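Local coordinates for protein CurJ (Moorea producens 3L, PDB 5TZ6) that probably catalyses, through a dehydratase domain, a vinylogous dehydration in curacin biosynthesis, and is captured here as an inactive variant with a bound hydroxy-enoic acid, at residues 169-174 with 224-229; 220-225 with 290-295; 182-187 with 203-208. The protein carries 1 engineered substitution. All coordinates share one frame; numbering follows the deposited sequence.

All three contacts lie in the second of the chain's two hot-dog family regions and gather round helix 215-223. Contacts 1 and 2 share Ser224 and Ile225, and their centres are about 14 Å apart. Contact 3 is about 17 Å from contact 2 and about 18 Å from contact 1, centre to centre. It is tied to contact 2 by Gln223 NE2, 3.2 Å from Phe182 O and also bonded to Asp219 of the ligand pocket. Distance to the bound acid ranks them: the side chain of Leu171 in contact 1 comes within about 4 Å, Phe222 in contact 2 about 5 Å, and Trp184 in contact 3 about 11 Å.

Contact 1 (169-174 with 224-229)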
loop_
_atom_site.group_PDB
_atom_site.type_symbol
_atom_site.label_atom_id
_atom_site.label_comp_id
_atom_site.label_asym_id
_atom_site.label_seq_id
_atom_site.Cartn_x
_atom_site.Cartn_y
_atom_site.Cartn_z
ATOM N N GLN A 169 26.805 30.508 -5.962
ATOM C CA GLN A 169 27.958 30.399 -6.839
ATOM C C GLN A 169 28.906 29.327 -6.332
ATOM O O GLN A 169 29.390 28.498 -7.117
ATOM C CB GLN A 169 28.673 31.744 -6.940
ATOM C CG GLN A 169 29.858 31.721 -7.880
ATOM C CD GLN A 169 29.426 31.563 -9.326
ATOM O OE1 GLN A 169 28.672 32.384 -9.844
ATOM N NE2 GLN A 169 29.905 30.513 -9.985
ATOM N N HIS A 170 29.171 29.314 -5.016
ATOM C CA HIS A 170 30.029 28.268 -4.470
ATOM C C HIS A 170 29.528 26.895 -4.889
ATOM O O HIS A 170 30.323 26.014 -5.236
ATOM C CB HIS A 170 30.105 28.371 -2.943
ATOM C CG HIS A 170 30.845 27.235 -2.299
ATOM N ND1 HIS A 170 32.166 27.326 -1.919
ATOM C CD2 HIS A 170 30.442 25.987 -1.959
ATOM C CE1 HIS A 170 32.547 26.182 -1.374
ATOM N NE2 HIS A 170 31.520 25.351 -1.391
ATOM N N LEU A 171 28.209 26.707 -4.901
ATOM C CA LEU A 171 27.681 25.404 -5.278
ATOM C C LEU A 171 27.736 25.216 -6.786
ATOM O O LEU A 171 28.078 24.129 -7.267
ATOM C CB LEU A 171 26.251 25.247 -4.752
ATOM C CG LEU A 171 26.125 25.107 -3.230
ATOM C CD1 LEU A 171 24.669 25.123 -2.818
ATOM C CD2 LEU A 171 26.802 23.828 -2.729
ATOM N N TRP A 172 27.430 26.279 -7.539
ATOM C CA TRP A 172 27.459 26.192 -8.995
ATOM C C TRP A 172 28.811 25.698 -9.491
ATOM O O TRP A 172 28.885 24.895 -10.429
ATOM C CB TRP A 172 27.117 27.554 -9.598
ATOM C CG TRP A 172 26.635 27.480 -11.011
ATOM C CD1 TRP A 172 27.396 27.514 -12.146
ATOM C CD2 TRP A 172 25.278 27.317 -11.445
ATOM N NE1 TRP A 172 26.592 27.412 -13.257
ATOM C CE2 TRP A 172 25.290 27.281 -12.853
ATOM C CE3 TRP A 172 24.053 27.209 -10.777
ATOM C CZ2 TRP A 172 24.128 27.142 -13.605
ATOM C CZ3 TRP A 172 22.901 27.069 -11.525
ATOM C CH2 TRP A 172 22.947 27.036 -12.926
ATOM N N ASP A 173 29.890 26.143 -8.849
ATOM C CA ASP A 173 31.226 25.751 -9.279
ATOM C C ASP A 173 31.475 24.261 -9.078
ATOM O O ASP A 173 32.246 23.661 -9.834
ATOM C CB ASP A 173 32.264 26.580 -8.530
ATOM C CG ASP A 173 32.159 28.063 -8.844
ATOM O OD1 ASP A 173 31.723 28.411 -9.963
ATOM O OD2 ASP A 173 32.508 28.880 -7.968
ATOM N N ARG A 174 30.845 23.649 -8.076
ATOM C CA ARG A 174 30.969 22.217 -7.845
ATOM C C ARG A 174 29.995 21.400 -8.682
ATOM O O ARG A 174 29.808 20.211 -8.408
ATOM C CB ARG A 174 30.776 21.892 -6.358
ATOM C CG ARG A 174 32.038 22.079 -5.525
ATOM C CD ARG A 174 32.242 23.539 -5.146
ATOM N NE ARG A 174 33.457 23.726 -4.355
ATOM C CZ ARG A 174 34.022 24.908 -4.121
ATOM N NH1 ARG A 174 33.473 26.011 -4.611
ATOM N NH2 ARG A 174 35.132 24.987 -3.400
ATOM N N SER A 224 22.951 26.763 4.499
ATOM C CA SER A 224 23.515 27.841 5.304
ATOM C C SER A 224 24.962 27.558 5.698
ATOM O O SER A 224 25.768 28.488 5.797
ATOM C CB SER A 224 22.669 28.074 6.557
ATOM O OG SER A 224 22.616 26.911 7.367
ATOM N N ILE A 225 25.324 26.288 5.909
ATOM C CA ILE A 225 26.675 26.012 6.390
ATOM C C ILE A 225 27.705 26.415 5.354
ATOM O O ILE A 225 28.848 26.728 5.706
ATOM C CB ILE A 225 26.879 24.532 6.777
ATOM C CG1 ILE A 225 27.290 23.714 5.554
ATOM C CG2 ILE A 225 25.636 23.954 7.452
ATOM C CD1 ILE A 225 28.409 22.736 5.846
ATOM N N ILE A 226 27.321 26.442 4.078
ATOM C CA ILE A 226 28.264 26.830 3.040
ATOM C C ILE A 226 28.830 28.208 3.338
ATOM O O ILE A 226 29.966 28.518 2.959
ATOM C CB ILE A 226 27.577 26.797 1.661
ATOM C CG1 ILE A 226 27.280 25.357 1.236
ATOM C CG2 ILE A 226 28.420 27.539 0.618
ATOM C CD1 ILE A 226 28.503 24.459 1.207
ATOM N N ALA A 227 28.058 29.053 4.030
ATOM C CA ALA A 227 28.482 30.422 4.299
ATOM C C ALA A 227 29.621 30.510 5.303
ATOM O O ALA A 227 30.217 31.583 5.441
ATOM C CB ALA A 227 27.294 31.253 4.790
ATOM N N LEU A 228 29.951 29.420 5.986
ATOM C CA LEU A 228 31.082 29.403 6.901
ATOM C C LEU A 228 32.341 28.812 6.281
ATOM O O LEU A 228 33.354 28.693 6.975
ATOM C CB LEU A 228 30.722 28.621 8.167
ATOM C CG LEU A 228 29.395 28.994 8.820
ATOM C CD1 LEU A 228 29.061 28.011 9.926
ATOM C CD2 LEU A 228 29.446 30.413 9.370
ATOM N N VAL A 229 32.302 28.435 5.002
ATOM C CA VAL A 229 33.439 27.788 4.355
ATOM C C VAL A 229 33.717 28.416 2.992
ATOM O O VAL A 229 34.338 27.790 2.126
ATOM C CB VAL A 229 33.192 26.274 4.218
ATOM C CG1 VAL A 229 32.913 25.658 5.578
ATOM C CG2 VAL A 229 32.037 26.020 3.275
#
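His170 and Ile226 carry this contact, which joins the last turn of helix 164-173 to the segment that follows helix 215-223. The apolar part comes first. Ile226 brings its CG2 methyl obliquely to the imidazole, 3.6 Å from His170 CD2, while its CD1 lies 4.0 Å from the same carbon. The imidazole is carried across by a CG anti to the backbone N (chi1 173°), and Ile226 CG2 is likewise anti to its own N. One residue on, Leu171 CD2 reaches Ile226 CG1 at 4.3 Å; the same leucine packs on Ile176 and Leu178 and touches the bound acid, so Ile226 backs a residue of the ligand pocket.

The polar part runs round the ring. His170 NE2 is hydrogen-bonded to Thr239 OG1, which fixes the ring's rotation, and Val229 O stands 4.2 Å from His170 CE1 without bonding to it. Arg174 folds back over one face of the imidazole, its NH1 3.2 Å above the ring plane toward the rim. That nitrogen also donates to His170 O at 3.2 Å, on a lone pair in the carbonyl plane, and Arg174 NE is bonded to Glu238 O.

The chemistry is divided: the contact is mainly apolar, methyls against the imidazole, while NE2 of His170 is held by Thr239. A guanidinium so near one face would probably disfavour a second proton on His170.

Contact 2 (220-225 with 290-295); sequences SCFQSI and AQVIGF
Two different first torsions bring Phe222 and Phe295 together: Phe222 has CG anti to its carbonyl carbon (chi1 -61°), whereas Phe295 carries CG anti to the backbone N (chi1 177°). The setting is the hot-dog fold, in which a curved antiparallel sheet wraps a central helix; here helix 215-223 meets strand 288-300 where the strand turns a corner at Ile293 and Gly294.

The rings meet obliquely, their planes inclined at 44° and their centroids 4.8 Å apart. Phe295 CE2 does most of the touching: it sits over one face of Phe222, displaced toward the rim, and is 3.4 Å from Phe222 CD1. CD2 of Phe295 follows it in, 3.8 Å from Phe222 CE1. At the edge of the Phe222 ring, near its plane, comes the Val292 CG2 methyl, 4.5 Å from Phe222 CE1.

Ile245 of strand 239-250 touches both phenylalanines, and Phe295 also packs on Pro242 of the ligand pocket. With an alanine here in place of Phe222, the face under Phe295 CE2 and the edge met by Val292 would be gone, and the Phe295 ring would probably be freer to turn. Further along the chain, Ile225 completes the apolar cluster, its CG2 methyl approaching Phe295 CE1 obliquely at 4.2 Å.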
loop_
_atom_site.group_PDB
_atom_site.type_symbol
_atom_site.label_atom_id
_atom_site.label_comp_id
_atom_site.label_asym_id
_atom_site.label_seq_id
_atom_site.Cartn_x
_atom_site.Cartn_y
_atom_site.Cartn_z
ATOM N N SER A 220 17.680 24.332 2.097
ATOM C CA SER A 220 18.237 25.664 2.307
ATOM C C SER A 220 18.916 25.748 3.667
ATOM O O SER A 220 20.024 26.297 3.799
ATOM C CB SER A 220 17.132 26.715 2.200
ATOM O OG SER A 220 16.536 26.706 0.913
ATOM N N CYS A 221 18.284 25.160 4.686
ATOM C CA CYS A 221 18.894 25.145 6.010
ATOM C C CYS A 221 20.267 24.495 5.963
ATOM O O CYS A 221 21.236 25.031 6.512
ATOM C CB CYS A 221 17.986 24.422 7.008
ATOM S SG CYS A 221 16.578 25.401 7.545
ATOM N N PHE A 222 20.378 23.339 5.301
ATOM C CA PHE A 222 21.708 22.746 5.161
ATOM C C PHE A 222 22.653 23.623 4.340
ATOM O O PHE A 222 23.868 23.607 4.575
ATOM C CB PHE A 222 21.608 21.352 4.543
ATOM C CG PHE A 222 20.816 20.379 5.368
ATOM C CD1 PHE A 222 20.543 20.641 6.702
ATOM C CD2 PHE A 222 20.361 19.190 4.816
ATOM C CE1 PHE A 222 19.811 19.750 7.465
ATOM C CE2 PHE A 222 19.635 18.290 5.572
ATOM C CZ PHE A 222 19.358 18.572 6.899
ATOM N N GLN A 223 22.121 24.403 3.389
ATOM C CA GLN A 223 22.961 25.272 2.568
ATOM C C GLN A 223 23.590 26.379 3.393
ATOM O O GLN A 223 24.642 26.908 3.018
ATOM C CB GLN A 223 22.157 25.907 1.437
ATOM C CG GLN A 223 21.510 24.957 0.463
ATOM C CD GLN A 223 20.513 25.681 -0.415
ATOM O OE1 GLN A 223 20.599 26.894 -0.583
ATOM N NE2 GLN A 223 19.548 24.949 -0.959
ATOM N N SER A 224 22.951 26.763 4.499
ATOM C CA SER A 224 23.515 27.841 5.304
ATOM C C SER A 224 24.962 27.558 5.698
ATOM O O SER A 224 25.768 28.488 5.797
ATOM C CB SER A 224 22.669 28.074 6.557
ATOM O OG SER A 224 22.616 26.911 7.367
ATOM N N ILE A 225 25.324 26.288 5.909
ATOM C CA ILE A 225 26.675 26.012 6.390
ATOM C C ILE A 225 27.705 26.415 5.354
ATOM O O ILE A 225 28.848 26.728 5.706
ATOM C CB ILE A 225 26.879 24.532 6.777
ATOM C CG1 ILE A 225 27.290 23.714 5.554
ATOM C CG2 ILE A 225 25.636 23.954 7.452
ATOM C CD1 ILE A 225 28.409 22.736 5.846
ATOM N N ALA A 290 12.138 24.540 13.631
ATOM C CA ALA A 290 12.874 23.289 13.519
ATOM C C ALA A 290 14.269 23.513 14.074
ATOM O O ALA A 290 14.774 24.640 14.100
ATOM C CB ALA A 290 12.939 22.787 12.072
ATOM N N GLN A 291 14.899 22.422 14.493
ATOM C CA GLN A 291 16.220 22.507 15.097
ATOM C C GLN A 291 17.042 21.289 14.712
ATOM O O GLN A 291 16.521 20.175 14.643
ATOM C CB GLN A 291 16.126 22.604 16.622
ATOM C CG GLN A 291 17.450 22.892 17.292
ATOM C CD GLN A 291 17.314 23.054 18.787
ATOM O OE1 GLN A 291 17.867 23.981 19.377
ATOM N NE2 GLN A 291 16.575 22.146 19.410
ATOM N N VAL A 292 18.327 21.507 14.455
ATOM C CA VAL A 292 19.237 20.443 14.048
ATOM C C VAL A 292 20.434 20.471 14.979
ATOM O O VAL A 292 21.128 21.492 15.076
ATOM C CB VAL A 292 19.692 20.594 12.589
ATOM C CG1 VAL A 292 20.707 19.504 12.234
ATOM C CG2 VAL A 292 18.497 20.557 11.661
ATOM N N ILE A 293 20.690 19.348 15.640
ATOM C CA ILE A 293 21.810 19.185 16.555
ATOM C C ILE A 293 22.731 18.131 15.967
ATOM O O ILE A 293 22.279 17.035 15.607
ATOM C CB ILE A 293 21.336 18.767 17.960
ATOM C CG1 ILE A 293 20.466 19.857 18.583
ATOM C CG2 ILE A 293 22.530 18.464 18.861
ATOM C CD1 ILE A 293 21.227 21.103 18.945
ATOM N N GLY A 294 24.016 18.452 15.888
ATOM C CA GLY A 294 24.978 17.484 15.400
ATOM C C GLY A 294 24.912 17.241 13.909
ATOM O O GLY A 294 25.047 16.092 13.466
ATOM N N PHE A 295 24.657 18.281 13.123
ATOM C CA PHE A 295 24.769 18.157 11.677
ATOM C C PHE A 295 26.232 17.986 11.297
ATOM O O PHE A 295 27.084 18.781 11.703
ATOM C CB PHE A 295 24.195 19.390 10.982
ATOM C CG PHE A 295 24.342 19.359 9.491
ATOM C CD1 PHE A 295 25.533 19.744 8.891
ATOM C CD2 PHE A 295 23.291 18.955 8.685
ATOM C CE1 PHE A 295 25.679 19.712 7.522
ATOM C CE2 PHE A 295 23.429 18.931 7.306
ATOM C CZ PHE A 295 24.624 19.309 6.725
#

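Contact 3 (182-187 with 203-208)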
loop_
_atom_site.group_PDB
_atom_site.type_symbol
_atom_site.label_atom_id
_atom_site.label_comp_id
_atom_site.label_asym_id
_atom_site.label_seq_id
_atom_site.Cartn_x
_atom_site.Cartn_y
_atom_site.Cartn_z
ATOM N N PHE A 182 14.910 26.018 -4.997
ATOM C CA PHE A 182 15.849 25.677 -3.934
ATOM C C PHE A 182 16.604 26.890 -3.398
ATOM O O PHE A 182 17.478 26.729 -2.538
ATOM C CB PHE A 182 16.847 24.610 -4.420
ATOM C CG PHE A 182 16.373 23.200 -4.210
ATOM C CD1 PHE A 182 16.619 22.541 -3.012
ATOM C CD2 PHE A 182 15.671 22.534 -5.198
ATOM C CE1 PHE A 182 16.167 21.238 -2.801
ATOM C CE2 PHE A 182 15.220 21.231 -4.996
ATOM C CZ PHE A 182 15.466 20.585 -3.794
ATOM N N ARG A 183 16.289 28.096 -3.870
ATOM C CA ARG A 183 17.006 29.309 -3.476
ATOM C C ARG A 183 16.122 30.113 -2.526
ATOM O O ARG A 183 15.510 31.110 -2.903
ATOM C CB ARG A 183 17.423 30.119 -4.712
ATOM C CG ARG A 183 18.456 29.391 -5.577
ATOM C CD ARG A 183 18.907 30.199 -6.780
ATOM N NE ARG A 183 19.898 29.453 -7.545
ATOM C CZ ARG A 183 20.981 29.988 -8.102
ATOM N NH1 ARG A 183 21.838 29.215 -8.766
ATOM N NH2 ARG A 183 21.230 31.285 -7.962
ATOM N N TRP A 184 16.065 29.658 -1.274
ATOM C CA TRP A 184 15.286 30.301 -0.225
ATOM C C TRP A 184 16.041 31.428 0.464
ATOM O O TRP A 184 15.413 32.370 0.965
ATOM C CB TRP A 184 14.880 29.274 0.846
ATOM C CG TRP A 184 13.721 28.375 0.502
ATOM C CD1 TRP A 184 13.674 27.428 -0.478
ATOM C CD2 TRP A 184 12.445 28.340 1.155
ATOM N NE1 TRP A 184 12.449 26.807 -0.479
ATOM C CE2 TRP A 184 11.674 27.349 0.514
ATOM C CE3 TRP A 184 11.877 29.053 2.217
ATOM C CZ2 TRP A 184 10.366 27.052 0.900
ATOM C CZ3 TRP A 184 10.574 28.758 2.600
ATOM C CH2 TRP A 184 9.836 27.768 1.942
ATOM N N ILE A 185 17.367 31.342 0.524
ATOM C CA ILE A 185 18.167 32.290 1.294
ATOM C C ILE A 185 18.223 33.621 0.552
ATOM O O ILE A 185 18.862 33.739 -0.496
ATOM C CB ILE A 185 19.570 31.743 1.576
ATOM C CG1 ILE A 185 19.453 30.438 2.378
ATOM C CG2 ILE A 185 20.415 32.786 2.288
ATOM C CD1 ILE A 185 20.752 29.773 2.725
ATOM N N GLU A 186 17.541 34.629 1.095
ATOM C CA GLU A 186 17.562 35.966 0.524
ATOM C C GLU A 186 18.657 36.841 1.113
ATOM O O GLU A 186 19.197 37.695 0.403
ATOM C CB GLU A 186 16.214 36.662 0.727
ATOM C CG GLU A 186 15.072 36.074 -0.077
ATOM C CD GLU A 186 14.711 36.938 -1.268
ATOM O OE1 GLU A 186 14.230 38.073 -1.054
ATOM O OE2 GLU A 186 14.914 36.488 -2.417
ATOM N N GLN A 187 19.008 36.661 2.387
ATOM C CA GLN A 187 20.015 37.538 2.975
ATOM C C GLN A 187 20.901 36.747 3.922
ATOM O O GLN A 187 20.477 35.737 4.487
ATOM C CB GLN A 187 19.362 38.713 3.710
ATOM C CG GLN A 187 18.863 39.798 2.786
ATOM C CD GLN A 187 18.404 41.023 3.541
ATOM O OE1 GLN A 187 19.027 42.084 3.475
ATOM N NE2 GLN A 187 17.313 40.878 4.283
ATOM N N LYS A 203 9.096 32.047 -5.292
ATOM C CA LYS A 203 7.862 32.338 -6.007
ATOM C C LYS A 203 7.343 31.137 -6.792
ATOM O O LYS A 203 6.164 31.111 -7.158
ATOM C CB LYS A 203 8.096 33.555 -6.902
ATOM C CG LYS A 203 8.225 34.836 -6.080
ATOM C CD LYS A 203 9.015 35.923 -6.787
ATOM C CE LYS A 203 10.505 35.760 -6.486
ATOM N NZ LYS A 203 11.378 36.731 -7.200
ATOM N N THR A 204 8.186 30.144 -7.054
ATOM C CA THR A 204 7.782 28.958 -7.797
ATOM C C THR A 204 7.141 27.878 -6.922
ATOM O O THR A 204 6.610 26.903 -7.465
ATOM C CB THR A 204 8.983 28.381 -8.560
ATOM O OG1 THR A 204 10.159 28.442 -7.742
ATOM C CG2 THR A 204 9.217 29.159 -9.842
ATOM N N ILE A 205 7.187 28.015 -5.597
ATOM C CA ILE A 205 6.580 27.062 -4.669
ATOM C C ILE A 205 5.234 27.618 -4.228
ATOM O O ILE A 205 5.136 28.795 -3.857
ATOM C CB ILE A 205 7.483 26.807 -3.453
ATOM C CG1 ILE A 205 8.795 26.160 -3.887
ATOM C CG2 ILE A 205 6.766 25.935 -2.442
ATOM C CD1 ILE A 205 9.733 25.891 -2.744
ATOM N N LEU A 206 4.191 26.785 -4.263
ATOM C CA LEU A 206 2.863 27.257 -3.887
ATOM C C LEU A 206 2.101 26.393 -2.893
ATOM O O LEU A 206 1.066 26.849 -2.397
ATOM C CB LEU A 206 1.989 27.417 -5.138
ATOM C CG LEU A 206 2.534 28.366 -6.200
ATOM C CD1 LEU A 206 1.528 28.509 -7.326
ATOM C CD2 LEU A 206 2.871 29.716 -5.588
ATOM N N ASN A 207 2.561 25.183 -2.575
ATOM C CA ASN A 207 1.775 24.265 -1.758
ATOM C C ASN A 207 2.368 24.048 -0.369
ATOM O O ASN A 207 2.054 23.043 0.279
ATOM C CB ASN A 207 1.592 22.922 -2.468
ATOM C CG ASN A 207 2.907 22.273 -2.843
ATOM O OD1 ASN A 207 3.973 22.875 -2.710
ATOM N ND2 ASN A 207 2.838 21.032 -3.313
ATOM N N THR A 208 3.217 24.963 0.107
ATOM C CA THR A 208 3.888 24.766 1.389
ATOM C C THR A 208 2.914 24.518 2.538
ATOM O O THR A 208 3.359 24.158 3.636
ATOM C CB THR A 208 4.770 25.974 1.724
ATOM O OG1 THR A 208 4.076 27.184 1.409
ATOM C CG2 THR A 208 6.067 25.925 0.926
#
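Trp184 NE1, which has two polar partners, one of them weak, is also the indole atom closest to Ile205. Its N-H is hydrogen-bonded to Thr216 OG1 on helix 215-223 and makes a weak second bond to Ser181 O, so the one polar atom of a buried indole is satisfied and the ring is pinned in rotation. The site lies in a hot-dog region, where strand 185-190 pairs antiparallel with 194-200; Glu186 and Gln187 both face Gln198 there, a classic beta bulge just beyond the tryptophan.

What Ile205 and Thr208 bring to the indole are methyl groups. The extended Ile205 side chain (chi2 180°) crosses the tryptophan side chain at about a right angle and presents its CD1 methyl. This one carbon is 3.7 Å from Trp184 NE1 and 3.9 Å from Trp184 CZ2, approaching the ring obliquely. The indole is brought to it by a first torsion that sets Trp184 CG anti to the carbonyl carbon (chi1 -78°). Ile205 touches Thr216 as well, the residue that bonds the indole nitrogen. Trp184 packs further on Met199, Pro202 and Ser220, which wedges it between strand 194-200, the helix and the loop leading into it.

The opposite charges of Glu186 OE2 and Lys203 NZ are 6.0 Å apart and not in contact. The Thr208 CG2 methyl meets the indole edge near its plane, 4.3 Å from Trp184 CH2.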